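Local coordinates for quinone oxidoreductase 1 (Escherichia coli, PDB 1QOR), which catalyses the one-electron reduction of quinones to semiquinones with NADPH as the electron donor, working as a homodimer, at residues 154-157 with 158-162; 250-253 with 254-258; 301-304 with 305-308. All coordinates share one frame; numbering follows the deposited sequence.

Overall arrangement
Three continuous pieces of chain, in which residues three to five apart meet, illustrate how local chemistry follows place in the fold. Contact 1 is buried in helix 152-164, near the bound NADPH; contact 2, only partly buried, lies about 30 Å from it, centre to centre, on helix 251-255. Both belong to beta-alpha-beta units of the same six-stranded parallel sheet, but contact 2 faces the second subunit. Contact 3, also partly buried and on the opposite side of the chain's centre from contact 2, joins strand 301-303 to helix 307-315 in the other sheet system. Contact 1 is regular helix with one side-chain amide bond, contact 2 a helix end closed by glycine, and contact 3 a turn with a charged pair at its outer side.

Contact 1 (154-157 with 158-162); sequences GLIA and CQWAK
Q159 folds back along helix 152-164 onto the carbonyl of L155, one turn earlier. Its CB rests 3.8 Å from L155 O, and CG comes in to 3.2 Å of that oxygen because it lies beside the backbone N, anti to the carbonyl carbon (chi1 -55°). The chain then runs extended to CD, and NE2 donates to L155 O at 3.1 Å. The oxygen lies almost in the amide plane of Q159, yet the donor stands well above the carbonyl plane of L155. At the other branch of the tip, OE1 accepts from the backbone N of K293, so both ends of the amide are held. The backbone bond Q159 N to L155 O is weak at 3.4 Å, whereas its neighbours C158 N to G154 O and W160 N to I156 O are shorter. I156 CG2 meets the edge of the W160 ring at CE3, 4.4 Å away, and both side chains pack on helix 115-135. A157 and A161 turn to strand 143-146, as expected for the crossover helix of a Rossmann fold. Through NE2 the side-chain amide thus supplements a long helical bond, and through OE1 it ties this helix to the backbone at K293.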
ATOM      1  N   GLY A 154     -17.455  13.444   2.779  1.00 18.48           N
ATOM      2  CA  GLY A 154     -16.800  14.227   3.834  1.00 18.52           C
ATOM      3  C   GLY A 154     -17.638  14.513   5.078  1.00 19.11           C
ATOM      4  O   GLY A 154     -17.270  14.112   6.192  1.00 18.71           O
ATOM      5  N   LEU A 155     -18.797  15.126   4.869  1.00 18.20           N
ATOM      6  CA  LEU A 155     -19.689  15.471   5.965  1.00 20.00           C
ATOM      7  C   LEU A 155     -20.134  14.248   6.780  1.00 20.40           C
ATOM      8  O   LEU A 155     -20.312  14.345   8.019  1.00 21.19           O
ATOM      9  CB  LEU A 155     -20.875  16.294   5.438  1.00 21.06           C
ATOM     10  CG  LEU A 155     -21.015  17.780   5.848  1.00 23.55           C
ATOM     11  CD1 LEU A 155     -19.693  18.500   6.253  1.00 20.23           C
ATOM     12  CD2 LEU A 155     -21.770  18.516   4.760  1.00 21.20           C
ATOM     13  N   ILE A 156     -20.299  13.089   6.125  1.00 18.50           N
ATOM     14  CA  ILE A 156     -20.655  11.886   6.864  1.00 16.55           C
ATOM     15  C   ILE A 156     -19.410  11.442   7.653  1.00 16.72           C
ATOM     16  O   ILE A 156     -19.502  10.990   8.807  1.00 16.40           O
ATOM     17  CB  ILE A 156     -21.120  10.736   5.931  1.00 16.45           C
ATOM     18  CG1 ILE A 156     -22.469  11.076   5.312  1.00 17.10           C
ATOM     19  CG2 ILE A 156     -21.213   9.427   6.695  1.00 12.91           C
ATOM     20  CD1 ILE A 156     -22.922  10.086   4.199  1.00 18.60           C
ATOM     21  N   ALA A 157     -18.239  11.565   7.031  1.00 16.05           N
ATOM     22  CA  ALA A 157     -17.008  11.167   7.705  1.00 17.47           C
ATOM     23  C   ALA A 157     -16.791  12.025   8.988  1.00 17.47           C
ATOM     24  O   ALA A 157     -16.381  11.515  10.029  1.00 19.01           O
ATOM     25  CB  ALA A 157     -15.812  11.281   6.745  1.00 15.01           C
ATOM     26  N   CYS A 158     -17.032  13.324   8.898  1.00 18.09           N
ATOM     27  CA  CYS A 158     -16.898  14.204  10.068  1.00 19.33           C
ATOM     28  C   CYS A 158     -17.751  13.718  11.293  1.00 19.44           C
ATOM     29  O   CYS A 158     -17.241  13.585  12.408  1.00 20.12           O
ATOM     30  CB  CYS A 158     -17.324  15.608   9.673  1.00 17.67           C
ATOM     31  SG  CYS A 158     -16.145  16.471   8.658  1.00 20.50           S
ATOM     32  N   GLN A 159     -19.017  13.369  11.034  1.00 19.90           N
ATOM     33  CA  GLN A 159     -19.968  12.959  12.041  1.00 18.24           C
ATOM     34  C   GLN A 159     -19.660  11.614  12.580  1.00 20.87           C
ATOM     35  O   GLN A 159     -19.807  11.380  13.791  1.00 20.88           O
ATOM     36  CB  GLN A 159     -21.373  13.029  11.470  1.00 19.02           C
ATOM     37  CG  GLN A 159     -21.697  14.415  10.911  1.00 20.32           C
ATOM     38  CD  GLN A 159     -23.105  14.541  10.363  1.00 23.12           C
ATOM     39  OE1 GLN A 159     -24.075  14.648  11.135  1.00 21.74           O
ATOM     40  NE2 GLN A 159     -23.238  14.540   9.007  1.00 22.35           N
ATOM     41  N   TRP A 160     -19.227  10.699  11.702  1.00 21.00           N
ATOM     42  CA  TRP A 160     -18.862   9.362  12.163  1.00 20.62           C
ATOM     43  C   TRP A 160     -17.567   9.410  13.014  1.00 20.06           C
ATOM     44  O   TRP A 160     -17.491   8.768  14.070  1.00 18.92           O
ATOM     45  CB  TRP A 160     -18.729   8.380  10.989  1.00 20.21           C
ATOM     46  CG  TRP A 160     -19.005   6.991  11.404  1.00 19.91           C
ATOM     47  CD1 TRP A 160     -18.621   6.382  12.581  1.00 20.01           C
ATOM     48  CD2 TRP A 160     -19.746   6.002  10.659  1.00 20.25           C
ATOM     49  NE1 TRP A 160     -19.081   5.067  12.601  1.00 21.02           N
ATOM     50  CE2 TRP A 160     -19.768   4.814  11.437  1.00 20.00           C
ATOM     51  CE3 TRP A 160     -20.398   6.009   9.415  1.00 20.06           C
ATOM     52  CZ2 TRP A 160     -20.417   3.646  11.007  1.00 20.93           C
ATOM     53  CZ3 TRP A 160     -21.047   4.855   8.989  1.00 19.58           C
ATOM     54  CH2 TRP A 160     -21.051   3.687   9.785  1.00 20.98           C
ATOM     55  N   ALA A 161     -16.580  10.196  12.574  1.00 20.50           N
ATOM     56  CA  ALA A 161     -15.324  10.334  13.315  1.00 21.98           C
ATOM     57  C   ALA A 161     -15.615  10.877  14.738  1.00 23.77           C
ATOM     58  O   ALA A 161     -15.092  10.355  15.737  1.00 23.98           O
ATOM     59  CB  ALA A 161     -14.387  11.225  12.585  1.00 20.17           C
ATOM     60  N   LYS A 162     -16.438  11.921  14.828  1.00 25.19           N
ATOM     61  CA  LYS A 162     -16.842  12.481  16.116  1.00 26.91           C
ATOM     62  C   LYS A 162     -17.519  11.405  16.977  1.00 27.36           C
ATOM     63  O   LYS A 162     -17.148  11.198  18.126  1.00 28.38           O
ATOM     64  CB  LYS A 162     -17.825  13.616  15.886  1.00 29.18           C
ATOM     65  CG  LYS A 162     -18.347  14.263  17.127  1.00 32.66           C
ATOM     66  CD  LYS A 162     -19.223  15.448  16.734  1.00 38.30           C
ATOM     67  CE  LYS A 162     -20.302  15.767  17.784  1.00 42.01           C
ATOM     68  NZ  LYS A 162     -21.156  16.945  17.351  1.00 44.07           N
TER

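Contact 2 (250-253 with 254-258); sequences LGIL and NQKGS
G251 O, in the first turn of this short helix, takes two backbone donors, from N254 and Q255. Among the hydrogen bonds, Q255 N reaches that oxygen at 3.0 Å nearly in line with the carbonyl, while N254 N, at 2.8 Å, approaches from above its plane. K256 N donates to I252 O at 2.9 Å. The helix then ends in a Schellman motif with G257 at positive phi (116°), where a side chain would collide with the preceding carbonyl oxygen, so the position suits glycine. N254 O receives both G257 N and S258 N, from the same face of its plane.

Within the turn, the apolar side-chain contact is between I252 and K256. I252 CG1, anti to the backbone N (chi1 -156°), meets K256 CD at 3.8 Å, the two chains crossing obliquely. The lysine is bent at chi2 and chi4, and its CB also lies 3.3 Å from I252 O.

The polar ends find partners outside the turn. K256 NZ forms a salt bridge with D227, and S258 OG is hydrogen-bonded to S265 N of the second subunit. The lysine therefore combines an aliphatic stem packed on isoleucine with a paired ammonium, while the glycine-closed end brings a serine hydroxyl to the dimer interface.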
ATOM      1  N   LEU A 250       7.351   3.697  -7.403  1.00 22.65           N
ATOM      2  CA  LEU A 250       7.207   3.149  -6.075  1.00 22.42           C
ATOM      3  C   LEU A 250       8.306   3.569  -5.120  1.00 22.36           C
ATOM      4  O   LEU A 250       8.132   3.471  -3.907  1.00 22.86           O
ATOM      5  CB  LEU A 250       7.127   1.619  -6.110  1.00 23.01           C
ATOM      6  CG  LEU A 250       5.831   0.998  -6.626  1.00 24.15           C
ATOM      7  CD1 LEU A 250       5.726  -0.403  -6.053  1.00 23.85           C
ATOM      8  CD2 LEU A 250       4.620   1.809  -6.185  1.00 24.82           C
ATOM      9  N   GLY A 251       9.467   3.924  -5.649  1.00 20.92           N
ATOM     10  CA  GLY A 251      10.553   4.364  -4.804  1.00 20.56           C
ATOM     11  C   GLY A 251      10.094   5.464  -3.861  1.00 21.79           C
ATOM     12  O   GLY A 251      10.525   5.497  -2.705  1.00 21.31           O
ATOM     13  N   ILE A 252       9.185   6.331  -4.322  1.00 21.71           N
ATOM     14  CA  ILE A 252       8.661   7.397  -3.475  1.00 22.29           C
ATOM     15  C   ILE A 252       8.053   6.905  -2.137  1.00 22.58           C
ATOM     16  O   ILE A 252       8.166   7.626  -1.124  1.00 21.59           O
ATOM     17  CB  ILE A 252       7.656   8.315  -4.208  1.00 23.77           C
ATOM     18  CG1 ILE A 252       7.618   9.688  -3.500  1.00 25.10           C
ATOM     19  CG2 ILE A 252       6.241   7.695  -4.211  1.00 23.05           C
ATOM     20  CD1 ILE A 252       6.724  10.708  -4.234  1.00 26.95           C
ATOM     21  N   LEU A 253       7.466   5.699  -2.092  1.00 20.17           N
ATOM     22  CA  LEU A 253       6.931   5.185  -0.826  1.00 20.29           C
ATOM     23  C   LEU A 253       8.078   4.873   0.166  1.00 21.31           C
ATOM     24  O   LEU A 253       7.924   4.837   1.422  1.00 19.83           O
ATOM     25  CB  LEU A 253       6.097   3.922  -1.070  1.00 19.47           C
ATOM     26  CG  LEU A 253       4.953   4.132  -2.054  1.00 19.36           C
ATOM     27  CD1 LEU A 253       4.087   2.824  -2.298  1.00 18.01           C
ATOM     28  CD2 LEU A 253       4.102   5.293  -1.454  1.00 20.51           C
ATOM     29  N   ASN A 254       9.232   4.578  -0.414  1.00 22.59           N
ATOM     30  CA  ASN A 254      10.423   4.250   0.368  1.00 23.35           C
ATOM     31  C   ASN A 254      10.968   5.573   0.943  1.00 23.36           C
ATOM     32  O   ASN A 254      11.138   5.718   2.168  1.00 21.98           O
ATOM     33  CB  ASN A 254      11.464   3.596  -0.549  1.00 23.42           C
ATOM     34  CG  ASN A 254      12.740   3.168   0.188  1.00 25.40           C
ATOM     35  OD1 ASN A 254      13.656   2.629  -0.441  1.00 27.10           O
ATOM     36  ND2 ASN A 254      12.792   3.347   1.497  1.00 23.89           N
ATOM     37  N   GLN A 255      11.217   6.523   0.052  1.00 23.53           N
ATOM     38  CA  GLN A 255      11.743   7.812   0.440  1.00 26.39           C
ATOM     39  C   GLN A 255      10.893   8.486   1.497  1.00 25.07           C
ATOM     40  O   GLN A 255      11.409   8.984   2.468  1.00 24.09           O
ATOM     41  CB  GLN A 255      11.788   8.725  -0.747  1.00 29.64           C
ATOM     42  CG  GLN A 255      12.747   8.315  -1.788  1.00 38.81           C
ATOM     43  CD  GLN A 255      12.498   9.109  -3.054  1.00 45.12           C
ATOM     44  OE1 GLN A 255      12.668   8.600  -4.185  1.00 48.33           O
ATOM     45  NE2 GLN A 255      12.027  10.359  -2.882  1.00 47.23           N
ATOM     46  N   LYS A 256       9.582   8.447   1.311  1.00 24.46           N
ATOM     47  CA  LYS A 256       8.669   9.075   2.229  1.00 23.93           C
ATOM     48  C   LYS A 256       8.494   8.354   3.557  1.00 23.03           C
ATOM     49  O   LYS A 256       7.679   8.787   4.367  1.00 24.64           O
ATOM     50  CB  LYS A 256       7.329   9.311   1.541  1.00 24.88           C
ATOM     51  CG  LYS A 256       7.124  10.742   1.033  1.00 28.57           C
ATOM     52  CD  LYS A 256       8.110  11.158  -0.007  1.00 31.84           C
ATOM     53  CE  LYS A 256       8.228  12.690  -0.114  1.00 31.92           C
ATOM     54  NZ  LYS A 256       7.029  13.277  -0.765  1.00 35.28           N
ATOM     55  N   GLY A 257       9.240   7.276   3.799  1.00 20.95           N
ATOM     56  CA  GLY A 257       9.122   6.561   5.064  1.00 18.14           C
ATOM     57  C   GLY A 257       8.619   5.125   5.084  1.00 18.71           C
ATOM     58  O   GLY A 257       8.096   4.688   6.126  1.00 18.25           O
ATOM     59  N   SER A 258       8.821   4.357   3.992  1.00 18.22           N
ATOM     60  CA  SER A 258       8.351   2.961   3.915  1.00 15.91           C
ATOM     61  C   SER A 258       6.838   2.934   4.172  1.00 16.12           C
ATOM     62  O   SER A 258       6.332   2.165   4.981  1.00 14.59           O
ATOM     63  CB  SER A 258       9.064   2.098   4.952  1.00 17.20           C
ATOM     64  OG  SER A 258      10.465   2.011   4.685  1.00 16.48           O
TER

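Contact 3 (301-304 with 305-308); sequences KYPL and KDAQ
P303 and D306 meet across a tight turn whose backbone bond, D306 N to P303 O at 2.9 Å, comes from above the carbonyl plane, followed by a weak one from A307 N to L304 O at 3.1 Å. Their side chains meet on the same turn. One carboxylate oxygen, D306 OD2, rests against CG and CD of the P303 ring, 3.4 Å from each, and D306 CB lies 3.9 Å from P303 CD. The aspartate reaches the proline with CG beside its backbone N, anti to the carbonyl carbon (chi1 -69°). Although D306 occupies the N-cap position before helix 307-315, its side chain makes no capping bond. It is turned instead to K305, whose NZ forms a salt bridge with OD1 at 2.7 Å, on the syn side and slightly out of the carboxylate plane; the bond from NZ to OD2 is weak. K305 is bent at chi2, which lets its extended outer part curl back over the turn to the neighbouring acid. An asparagine here would probably leave the ammonium of K305 without its charged mate and the lysine chain freer to swing into solvent. Inward, A307 CB touches L304 O at 3.4 Å. L304 and A307 both pack on L325 of strand 324-326 and I5 of strand 3-6, while Y302 lies against A310 and I313 of helix 307-315. The turn joins strand 301-303 to helix 307-315, which leads on to the parallel strand 324-326.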
ATOM      1  N   LYS A 301     -31.377  19.479  -4.673  1.00 31.34           N
ATOM      2  CA  LYS A 301     -32.330  18.439  -5.107  1.00 32.32           C
ATOM      3  C   LYS A 301     -32.698  18.894  -6.499  1.00 31.51           C
ATOM      4  O   LYS A 301     -33.002  20.063  -6.703  1.00 31.77           O
ATOM      5  CB  LYS A 301     -33.586  18.378  -4.256  1.00 34.00           C
ATOM      6  CG  LYS A 301     -33.373  17.819  -2.887  1.00 36.35           C
ATOM      7  CD  LYS A 301     -34.664  17.855  -2.097  1.00 39.17           C
ATOM      8  CE  LYS A 301     -34.359  17.697  -0.619  1.00 42.20           C
ATOM      9  NZ  LYS A 301     -35.585  17.788   0.206  1.00 44.58           N
ATOM     10  N   TYR A 302     -32.595  17.996  -7.465  1.00 30.80           N
ATOM     11  CA  TYR A 302     -32.870  18.343  -8.845  1.00 29.53           C
ATOM     12  C   TYR A 302     -33.838  17.352  -9.453  1.00 29.87           C
ATOM     13  O   TYR A 302     -33.880  16.179  -9.052  1.00 30.96           O
ATOM     14  CB  TYR A 302     -31.585  18.279  -9.657  1.00 28.56           C
ATOM     15  CG  TYR A 302     -30.420  18.993  -9.044  1.00 27.69           C
ATOM     16  CD1 TYR A 302     -29.600  18.358  -8.125  1.00 27.71           C
ATOM     17  CD2 TYR A 302     -30.096  20.284  -9.428  1.00 27.90           C
ATOM     18  CE1 TYR A 302     -28.468  18.997  -7.606  1.00 28.47           C
ATOM     19  CE2 TYR A 302     -28.972  20.932  -8.915  1.00 28.29           C
ATOM     20  CZ  TYR A 302     -28.168  20.281  -8.013  1.00 28.63           C
ATOM     21  OH  TYR A 302     -27.042  20.908  -7.546  1.00 30.82           O
ATOM     22  N   PRO A 303     -34.709  17.832 -10.361  1.00 29.68           N
ATOM     23  CA  PRO A 303     -35.657  16.897 -11.001  1.00 29.12           C
ATOM     24  C   PRO A 303     -34.758  15.863 -11.771  1.00 29.42           C
ATOM     25  O   PRO A 303     -33.672  16.229 -12.233  1.00 27.99           O
ATOM     26  CB  PRO A 303     -36.373  17.802 -12.024  1.00 27.98           C
ATOM     27  CG  PRO A 303     -36.173  19.214 -11.498  1.00 27.58           C
ATOM     28  CD  PRO A 303     -34.821  19.211 -10.895  1.00 28.17           C
ATOM     29  N   LEU A 304     -35.172  14.609 -11.910  1.00 29.70           N
ATOM     30  CA  LEU A 304     -34.366  13.637 -12.673  1.00 32.42           C
ATOM     31  C   LEU A 304     -33.910  14.158 -14.048  1.00 34.16           C
ATOM     32  O   LEU A 304     -32.747  13.995 -14.441  1.00 34.19           O
ATOM     33  CB  LEU A 304     -35.146  12.336 -12.892  1.00 32.72           C
ATOM     34  CG  LEU A 304     -34.576  11.308 -13.891  1.00 32.87           C
ATOM     35  CD1 LEU A 304     -33.145  10.983 -13.567  1.00 34.25           C
ATOM     36  CD2 LEU A 304     -35.366  10.031 -13.803  1.00 32.88           C
ATOM     37  N   LYS A 305     -34.816  14.805 -14.773  1.00 36.50           N
ATOM     38  CA  LYS A 305     -34.489  15.328 -16.090  1.00 39.03           C
ATOM     39  C   LYS A 305     -33.433  16.424 -16.085  1.00 38.50           C
ATOM     40  O   LYS A 305     -32.904  16.752 -17.135  1.00 39.47           O
ATOM     41  CB  LYS A 305     -35.744  15.772 -16.831  1.00 42.73           C
ATOM     42  CG  LYS A 305     -36.538  16.892 -16.137  1.00 48.76           C
ATOM     43  CD  LYS A 305     -36.045  18.290 -16.553  1.00 53.25           C
ATOM     44  CE  LYS A 305     -36.963  19.413 -16.025  1.00 56.01           C
ATOM     45  NZ  LYS A 305     -36.324  20.778 -16.181  1.00 58.01           N
ATOM     46  N   ASP A 306     -33.117  16.990 -14.927  1.00 37.31           N
ATOM     47  CA  ASP A 306     -32.073  18.007 -14.872  1.00 36.87           C
ATOM     48  C   ASP A 306     -30.733  17.442 -14.381  1.00 34.51           C
ATOM     49  O   ASP A 306     -29.891  18.169 -13.808  1.00 32.73           O
ATOM     50  CB  ASP A 306     -32.504  19.220 -14.038  1.00 41.12           C
ATOM     51  CG  ASP A 306     -33.614  20.034 -14.711  1.00 45.29           C
ATOM     52  OD1 ASP A 306     -33.690  20.030 -15.974  1.00 47.38           O
ATOM     53  OD2 ASP A 306     -34.431  20.660 -13.975  1.00 47.61           O
ATOM     54  N   ALA A 307     -30.534  16.147 -14.650  1.00 32.81           N
ATOM     55  CA  ALA A 307     -29.304  15.453 -14.288  1.00 31.42           C
ATOM     56  C   ALA A 307     -28.068  16.231 -14.793  1.00 30.91           C
ATOM     57  O   ALA A 307     -27.055  16.323 -14.089  1.00 29.96           O
ATOM     58  CB  ALA A 307     -29.322  14.035 -14.803  1.00 31.00           C
ATOM     59  N   GLN A 308     -28.175  16.839 -15.972  1.00 30.52           N
ATOM     60  CA  GLN A 308     -27.081  17.653 -16.514  1.00 31.42           C
ATOM     61  C   GLN A 308     -26.658  18.827 -15.589  1.00 30.95           C
ATOM     62  O   GLN A 308     -25.459  19.098 -15.411  1.00 30.54           O
ATOM     63  CB  GLN A 308     -27.434  18.226 -17.895  1.00 31.72           C
ATOM     64  CG  GLN A 308     -26.343  19.190 -18.378  1.00 34.00           C
ATOM     65  CD  GLN A 308     -26.635  19.851 -19.728  1.00 36.38           C
ATOM     66  OE1 GLN A 308     -25.987  20.844 -20.076  1.00 37.38           O
ATOM     67  NE2 GLN A 308     -27.603  19.315 -20.486  1.00 35.61           N
TER